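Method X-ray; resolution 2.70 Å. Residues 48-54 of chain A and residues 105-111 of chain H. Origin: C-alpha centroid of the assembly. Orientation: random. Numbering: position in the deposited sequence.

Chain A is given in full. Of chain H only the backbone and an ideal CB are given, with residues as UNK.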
# COMPACT_ATOMS: atom_id res chain seq x y z
N LEU A 48 6.71 -14.03 -4.61
CA LEU A 48 7.45 -12.95 -3.97
C LEU A 48 6.50 -12.05 -3.15
O LEU A 48 6.85 -11.63 -2.04
CB LEU A 48 8.19 -12.13 -5.03
CG LEU A 48 9.52 -11.45 -4.68
CD1 LEU A 48 10.50 -12.49 -4.13
CD2 LEU A 48 10.10 -10.80 -5.93
N TRP A 49 5.33 -11.74 -3.70
CA TRP A 49 4.35 -10.91 -3.00
C TRP A 49 2.94 -10.93 -3.60
O TRP A 49 2.70 -11.55 -4.64
CB TRP A 49 4.84 -9.46 -2.89
CG TRP A 49 5.04 -8.72 -4.19
CD1 TRP A 49 6.22 -8.51 -4.83
CD2 TRP A 49 4.03 -8.08 -4.98
NE1 TRP A 49 6.02 -7.78 -5.97
CE2 TRP A 49 4.68 -7.50 -6.09
CE3 TRP A 49 2.64 -7.95 -4.86
CZ2 TRP A 49 4.00 -6.79 -7.08
CZ3 TRP A 49 1.95 -7.24 -5.85
CH2 TRP A 49 2.64 -6.67 -6.94
N SER A 50 2.01 -10.25 -2.93
CA SER A 50 0.62 -10.17 -3.36
C SER A 50 -0.11 -9.01 -2.68
O SER A 50 0.15 -8.70 -1.52
CB SER A 50 -0.10 -11.49 -3.03
OG SER A 50 -0.02 -11.79 -1.65
N SER A 51 -1.01 -8.36 -3.39
CA SER A 51 -1.79 -7.27 -2.82
C SER A 51 -3.26 -7.48 -3.14
O SER A 51 -3.61 -8.01 -4.20
CB SER A 51 -1.34 -5.92 -3.41
OG SER A 51 -2.26 -4.89 -3.06
N ILE A 52 -4.13 -7.08 -2.23
CA ILE A 52 -5.56 -7.23 -2.41
C ILE A 52 -6.19 -5.97 -1.88
O ILE A 52 -5.59 -5.25 -1.08
CB ILE A 52 -6.14 -8.38 -1.60
CG1 ILE A 52 -6.09 -8.02 -0.12
CG2 ILE A 52 -5.37 -9.66 -1.86
CD1 ILE A 52 -6.74 -9.02 0.80
N TYR A 53 -7.40 -5.69 -2.32
CA TYR A 53 -8.12 -4.55 -1.81
C TYR A 53 -8.82 -5.20 -0.61
O TYR A 53 -8.76 -6.42 -0.45
CB TYR A 53 -9.13 -4.09 -2.85
CG TYR A 53 -8.55 -3.27 -3.97
CD1 TYR A 53 -8.26 -1.92 -3.78
CD2 TYR A 53 -8.37 -3.81 -5.24
CE1 TYR A 53 -7.81 -1.12 -4.83
CE2 TYR A 53 -7.92 -3.01 -6.30
CZ TYR A 53 -7.65 -1.67 -6.09
OH TYR A 53 -7.25 -0.86 -7.12
N PHE A 54 -9.46 -4.41 0.25
CA PHE A 54 -10.15 -4.99 1.40
C PHE A 54 -11.03 -3.93 2.04
O PHE A 54 -10.54 -2.96 2.61
CB PHE A 54 -9.15 -5.53 2.43
CG PHE A 54 -9.79 -6.32 3.54
CD1 PHE A 54 -10.24 -5.69 4.69
CD2 PHE A 54 -9.92 -7.69 3.44
CE1 PHE A 54 -10.81 -6.43 5.74
CE2 PHE A 54 -10.48 -8.44 4.49
CZ PHE A 54 -10.93 -7.79 5.64
N UNK H 105 -9.38 5.82 -12.78
CA UNK H 105 -8.70 5.94 -11.49
C UNK H 105 -8.88 4.72 -10.62
O UNK H 105 -9.99 4.25 -10.41
CB UNK H 105 -9.21 7.17 -10.74
N UNK H 106 -7.76 4.23 -10.10
CA UNK H 106 -7.76 3.04 -9.26
C UNK H 106 -6.96 3.44 -8.00
O UNK H 106 -6.08 4.30 -8.07
CB UNK H 106 -7.16 1.83 -9.98
N UNK H 107 -7.27 2.84 -6.84
CA UNK H 107 -6.51 3.21 -5.64
C UNK H 107 -5.15 2.52 -5.57
O UNK H 107 -4.33 2.82 -4.72
CB UNK H 107 -7.32 2.87 -4.39
N UNK H 108 -4.93 1.57 -6.47
CA UNK H 108 -3.67 0.84 -6.49
C UNK H 108 -3.16 0.71 -7.91
O UNK H 108 -3.90 0.88 -8.88
CB UNK H 108 -3.83 -0.54 -5.85
N UNK H 109 -1.87 0.42 -8.04
CA UNK H 109 -1.27 0.25 -9.35
C UNK H 109 0.13 -0.29 -9.22
O UNK H 109 0.84 0.04 -8.28
CB UNK H 109 -1.26 1.57 -10.12
N UNK H 110 0.51 -1.13 -10.18
CA UNK H 110 1.82 -1.75 -10.19
C UNK H 110 2.60 -1.24 -11.38
O UNK H 110 2.22 -1.49 -12.52
CB UNK H 110 1.71 -3.28 -10.22
N UNK H 111 3.66 -0.48 -11.13
CA UNK H 111 4.49 0.00 -12.23
C UNK H 111 5.56 -1.08 -12.37
O UNK H 111 6.40 -1.26 -11.50
CB UNK H 111 5.08 1.39 -11.97

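Position 105 stands at the far end of the stretch, and its ideal CB has nothing of chain A within 5.5 Å. Chain A sets no demand here, so almost any side chain would do. The deposited residue is H:Glu105, whose carboxylate is hydrogen-bonded elsewhere in the structure.

At position 106 the CA-to-CB bond points sideways, yet the ideal CB lies 3.9 Å from A:Tyr53 OH. A side chain beginning with a methylene could pass the rim of the phenol, and a long one could continue beyond it. H:Arg106 does this: its CG comes 3.0 Å from A:Tyr53 OH, at the edge of the ring and near its plane. The contact is made by the aliphatic part of the side chain, while the guanidinium group lies farther out.

Position 107 points toward chain A, with its ideal CB 4.0 Å from A:Tyr53 CE1. The aromatic ring invites a compact apolar group, and a phi/psi of -80/-9°, in a turn-like region, suits proline and also alanine. The residue is H:Pro107. Its CD lies 3.6 Å from A:Tyr53 CE1 and 3.2 Å from A:Tyr53 OH, so the pyrrolidine ring packs obliquely against the tyrosine.

Position 108 also points toward chain A and is the nearest in register to A:Tyr53, with 8.4 Å between their CA atoms. The ideal CB is 3.7 Å from A:Tyr53 OH and 5.4 Å from A:Ser51 OG. A polar side chain long enough to reach the serine hydroxyl is favoured; glutamine or glutamate could span the gap, and either a donor or an acceptor at its end could pair with A:Ser51 OG. H:Gln108 has an extended chi2 (t) that carries its amide to the serine, where A:Ser51 OG donates a hydrogen bond of 2.6 Å to H:Gln108 OE1. The same amide lies over one face of the A:Tyr53 ring, with H:Gln108 CD above it and H:Gln108 NE2 3.6 Å from A:Tyr53 CD1.

Position 109 points away, as alternation along a strand predicts, and its CB meets nothing of chain A. The choice is left open to any residue that tolerates an extended backbone, beta-branched and aromatic ones included. H:Phe109 makes no contact with this stretch.

Position 110 turns back toward chain A, with its ideal CB 4.8 Å from A:Trp49 CH2. Leucine, isoleucine or methionine would suit the indole's hydrocarbon border. H:Leu110 brings CD1 to 3.4 Å from A:Trp49 CZ2, meeting the ring at its edge.

Position 111 is out of reach, so chain A does not discriminate; the beta-branched H:Val111 fits the extended backbone.

Chain H 105-111: ERPQFLV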
# COMPACT_ATOMS: atom_id res chain seq x y z
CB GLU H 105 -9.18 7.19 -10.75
CG GLU H 105 -8.36 8.42 -11.07
CD GLU H 105 -8.73 9.60 -10.21
OE1 GLU H 105 -8.91 9.41 -8.99
OE2 GLU H 105 -8.82 10.72 -10.74
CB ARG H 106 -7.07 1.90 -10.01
CG ARG H 106 -7.62 0.49 -9.78
CD ARG H 106 -8.80 0.16 -10.70
NE ARG H 106 -9.94 1.06 -10.51
CZ ARG H 106 -10.94 1.18 -11.37
NH1 ARG H 106 -10.93 0.46 -12.48
NH2 ARG H 106 -11.93 2.02 -11.12
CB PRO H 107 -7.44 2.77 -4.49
CG PRO H 107 -8.78 2.65 -5.12
CD PRO H 107 -8.46 2.06 -6.47
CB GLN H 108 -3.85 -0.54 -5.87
CG GLN H 108 -3.81 -0.53 -4.35
CD GLN H 108 -4.02 -1.90 -3.74
OE1 GLN H 108 -3.43 -2.89 -4.18
NE2 GLN H 108 -4.86 -1.96 -2.71
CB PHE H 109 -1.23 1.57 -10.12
CG PHE H 109 -0.82 1.41 -11.55
CD1 PHE H 109 -1.67 0.78 -12.45
CD2 PHE H 109 0.44 1.79 -11.97
CE1 PHE H 109 -1.25 0.52 -13.74
CE2 PHE H 109 0.86 1.53 -13.28
CZ PHE H 109 0.01 0.89 -14.16
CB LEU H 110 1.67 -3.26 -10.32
CG LEU H 110 2.92 -4.06 -10.66
CD1 LEU H 110 3.71 -4.35 -9.41
CD2 LEU H 110 2.52 -5.38 -11.29
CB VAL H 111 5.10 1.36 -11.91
CG1 VAL H 111 5.65 1.36 -10.52
CG2 VAL H 111 6.19 1.68 -12.91
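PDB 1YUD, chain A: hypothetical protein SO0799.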